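Local coordinates for protein sensory box histidine kinase/response regulator (Burkholderia thailandensis, PDB 3MR0) that probably senses a signal through its PAS domain, the part present here, and relays it as a two-component phosphorelay sensor kinase, at residues A[85-90]-A[95-100]. Numbering follows the deposited sequence. Where two conformers were deposited one is given.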
loop_
_atom_site.group_PDB
_atom_site.type_symbol
_atom_site.label_atom_id
_atom_site.label_comp_id
_atom_site.label_asym_id
_atom_site.label_seq_id
_atom_site.Cartn_x
_atom_site.Cartn_y
_atom_site.Cartn_z
ATOM N N GLU A 85 -4.792 3.215 4.119
ATOM C CA GLU A 85 -5.461 2.026 3.669
ATOM C C GLU A 85 -6.230 2.359 2.413
ATOM O O GLU A 85 -6.871 3.403 2.320
ATOM C CB GLU A 85 -6.351 1.461 4.777
ATOM C CG GLU A 85 -5.518 0.998 5.971
ATOM C CD GLU A 85 -6.322 0.281 7.045
ATOM O OE1 GLU A 85 -7.556 0.458 7.107
ATOM O OE2 GLU A 85 -5.694 -0.469 7.826
ATOM N N TYR A 86 -6.142 1.485 1.420
ATOM C CA TYR A 86 -6.849 1.726 0.169
ATOM C C TYR A 86 -7.054 0.470 -0.675
ATOM O O TYR A 86 -6.516 -0.585 -0.360
ATOM C CB TYR A 86 -6.154 2.819 -0.644
ATOM C CG TYR A 86 -4.737 2.518 -1.094
ATOM C CD1 TYR A 86 -4.481 1.953 -2.351
ATOM C CD2 TYR A 86 -3.661 2.853 -0.294
ATOM C CE1 TYR A 86 -3.192 1.716 -2.777
ATOM C CE2 TYR A 86 -2.371 2.627 -0.705
ATOM C CZ TYR A 86 -2.137 2.063 -1.949
ATOM O OH TYR A 86 -0.833 1.858 -2.346
ATOM N N ARG A 87 -7.839 0.597 -1.742
ATOM C CA ARG A 87 -8.152 -0.527 -2.600
ATOM C C ARG A 87 -7.259 -0.532 -3.823
ATOM O O ARG A 87 -7.032 0.513 -4.442
ATOM C CB ARG A 87 -9.629 -0.495 -3.026
ATOM C CG ARG A 87 -10.613 -0.896 -1.931
ATOM C CD ARG A 87 -11.966 -0.287 -2.174
ATOM N NE ARG A 87 -11.885 1.170 -2.145
ATOM C CZ ARG A 87 -12.930 1.991 -2.215
ATOM N NH1 ARG A 87 -14.161 1.495 -2.316
ATOM N NH2 ARG A 87 -12.745 3.306 -2.178
ATOM N N VAL A 88 -6.756 -1.722 -4.157
ATOM C CA VAL A 88 -5.995 -1.970 -5.380
ATOM C C VAL A 88 -6.604 -3.114 -6.188
ATOM O O VAL A 88 -7.116 -4.087 -5.628
ATOM C CB VAL A 88 -4.503 -2.295 -5.126
ATOM C CG1 VAL A 88 -3.760 -1.072 -4.648
ATOM C CG2 VAL A 88 -4.340 -3.454 -4.172
ATOM N N ARG A 89 -6.560 -2.972 -7.511
ATOM C CA ARG A 89 -7.049 -3.993 -8.424
ATOM C C ARG A 89 -5.988 -5.087 -8.570
ATOM O O ARG A 89 -4.860 -4.837 -9.015
ATOM C CB ARG A 89 -7.394 -3.370 -9.788
ATOM C CG ARG A 89 -8.239 -4.257 -10.688
ATOM C CD ARG A 89 -8.573 -3.579 -12.011
ATOM N NE ARG A 89 -9.701 -2.644 -11.931
ATOM C CZ ARG A 89 -10.968 -2.963 -12.193
ATOM N NH1 ARG A 89 -11.282 -4.206 -12.537
ATOM N NH2 ARG A 89 -11.923 -2.043 -12.109
ATOM N N THR A 90 -6.349 -6.298 -8.171
ATOM C CA THR A 90 -5.442 -7.439 -8.241
ATOM C C THR A 90 -5.361 -8.015 -9.674
ATOM O O THR A 90 -6.090 -7.590 -10.575
ATOM C CB THR A 90 -5.860 -8.508 -7.225
ATOM O OG1 THR A 90 -7.187 -8.943 -7.509
ATOM C CG2 THR A 90 -5.847 -7.925 -5.824
ATOM N N PHE A 95 -10.783 -6.282 -6.504
ATOM C CA PHE A 95 -10.186 -5.340 -5.574
ATOM C C PHE A 95 -9.943 -5.951 -4.219
ATOM O O PHE A 95 -10.762 -6.709 -3.719
ATOM C CB PHE A 95 -11.038 -4.074 -5.462
ATOM C CG PHE A 95 -10.939 -3.190 -6.670
ATOM C CD1 PHE A 95 -11.855 -3.299 -7.705
ATOM C CD2 PHE A 95 -9.909 -2.279 -6.784
ATOM C CE1 PHE A 95 -11.749 -2.494 -8.845
ATOM C CE2 PHE A 95 -9.795 -1.477 -7.890
ATOM C CZ PHE A 95 -10.718 -1.584 -8.939
ATOM N N ARG A 96 -8.798 -5.627 -3.631
ATOM C CA ARG A 96 -8.537 -5.942 -2.236
ATOM C C ARG A 96 -8.138 -4.659 -1.500
ATOM O O ARG A 96 -7.673 -3.701 -2.114
ATOM C CB ARG A 96 -7.406 -6.974 -2.110
ATOM C CG ARG A 96 -7.559 -8.231 -2.975
ATOM C CD ARG A 96 -8.615 -9.242 -2.454
ATOM N NE ARG A 96 -8.243 -9.854 -1.172
ATOM C CZ ARG A 96 -8.902 -10.845 -0.569
ATOM N NH1 ARG A 96 -8.461 -11.299 0.604
ATOM N NH2 ARG A 96 -9.983 -11.388 -1.132
ATOM N N TRP A 97 -8.305 -4.633 -0.186
ATOM C CA TRP A 97 -7.792 -3.529 0.599
ATOM C C TRP A 97 -6.393 -3.879 1.071
ATOM O O TRP A 97 -6.137 -5.002 1.483
ATOM C CB TRP A 97 -8.648 -3.267 1.833
ATOM C CG TRP A 97 -9.963 -2.634 1.552
ATOM C CD1 TRP A 97 -11.116 -3.262 1.175
ATOM C CD2 TRP A 97 -10.275 -1.247 1.659
ATOM N NE1 TRP A 97 -12.126 -2.342 1.021
ATOM C CE2 TRP A 97 -11.632 -1.094 1.316
ATOM C CE3 TRP A 97 -9.534 -0.109 1.991
ATOM C CZ2 TRP A 97 -12.267 0.152 1.316
ATOM C CZ3 TRP A 97 -10.176 1.130 1.984
ATOM C CH2 TRP A 97 -11.522 1.243 1.659
ATOM N N ILE A 98 -5.496 -2.906 0.994
ATOM C CA ILE A 98 -4.183 -3.013 1.610
ATOM C C ILE A 98 -3.968 -1.843 2.574
ATOM O O ILE A 98 -4.495 -0.741 2.364
ATOM C CB ILE A 98 -3.031 -3.010 0.552
ATOM C CG1 ILE A 98 -3.118 -1.785 -0.376
ATOM C CG2 ILE A 98 -3.012 -4.296 -0.250
ATOM C CD1 ILE A 98 -1.955 -1.682 -1.377
ATOM N N GLN A 99 -3.202 -2.084 3.634
ATOM C CA GLN A 99 -2.593 -0.992 4.397
ATOM C C GLN A 99 -1.168 -0.806 3.859
ATOM O O GLN A 99 -0.443 -1.787 3.697
ATOM C CB GLN A 99 -2.548 -1.316 5.890
ATOM C CG GLN A 99 -1.784 -0.291 6.698
ATOM C CD GLN A 99 -1.597 -0.701 8.141
ATOM O OE1 GLN A 99 -1.604 -1.891 8.458
ATOM N NE2 GLN A 99 -1.404 0.278 9.018
ATOM N N SER A 100 -0.786 0.433 3.545
ATOM C CA SER A 100 0.568 0.730 3.049
ATOM C C SER A 100 1.236 1.726 3.986
ATOM O O SER A 100 0.672 2.782 4.292
ATOM C CB SER A 100 0.549 1.257 1.608
ATOM O OG SER A 100 1.850 1.391 1.067
HETATM O O HOH W 1 1.375 2.756 -0.959
#
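Phe95 opens its strand against Arg89: in the conformer described, CE1 stands over one face of the guanidinium, toward its rim, planes 70° apart, a provisional contact because a second Arg89 conformer exists. Arg96 exchanges two backbone hydrogen bonds with Val88, each 3.0 Å between N and O, while its CG presses on Thr90 CG2. Trp97 shares the Phe95 face of this antiparallel hairpin and runs alongside Arg87. There Arg87 CG makes a CH-pi contact over the five-membered ring of Trp97, 3.5 Å from its centroid, and the guanidinium continues nearly parallel to the indole, 12° between planes, NH2 held by a salt bridge to Asp64. Ile98, on the other face, pairs with Tyr86 through two 2.9 Å N-to-O bonds. Its chi1 of 54° carries CG1 over the centre of the Tyr86 ring; CD1 continues to Val88 CG1. Gln99 CB meets Glu85 CG at 3.8 Å. Ser100 joins Tyr86, Val88 and Ile98 in lining a pocket that holds a glycol ether, probably from the crystallisation liquor; a water binds Tyr86 OH at 2.8 Å. Within the PAS fold, strand 82-89 edges the sheet, strand 95-106 pairs onward with strand 112-121, and helix 123-140 contacts Glu85 and Trp97.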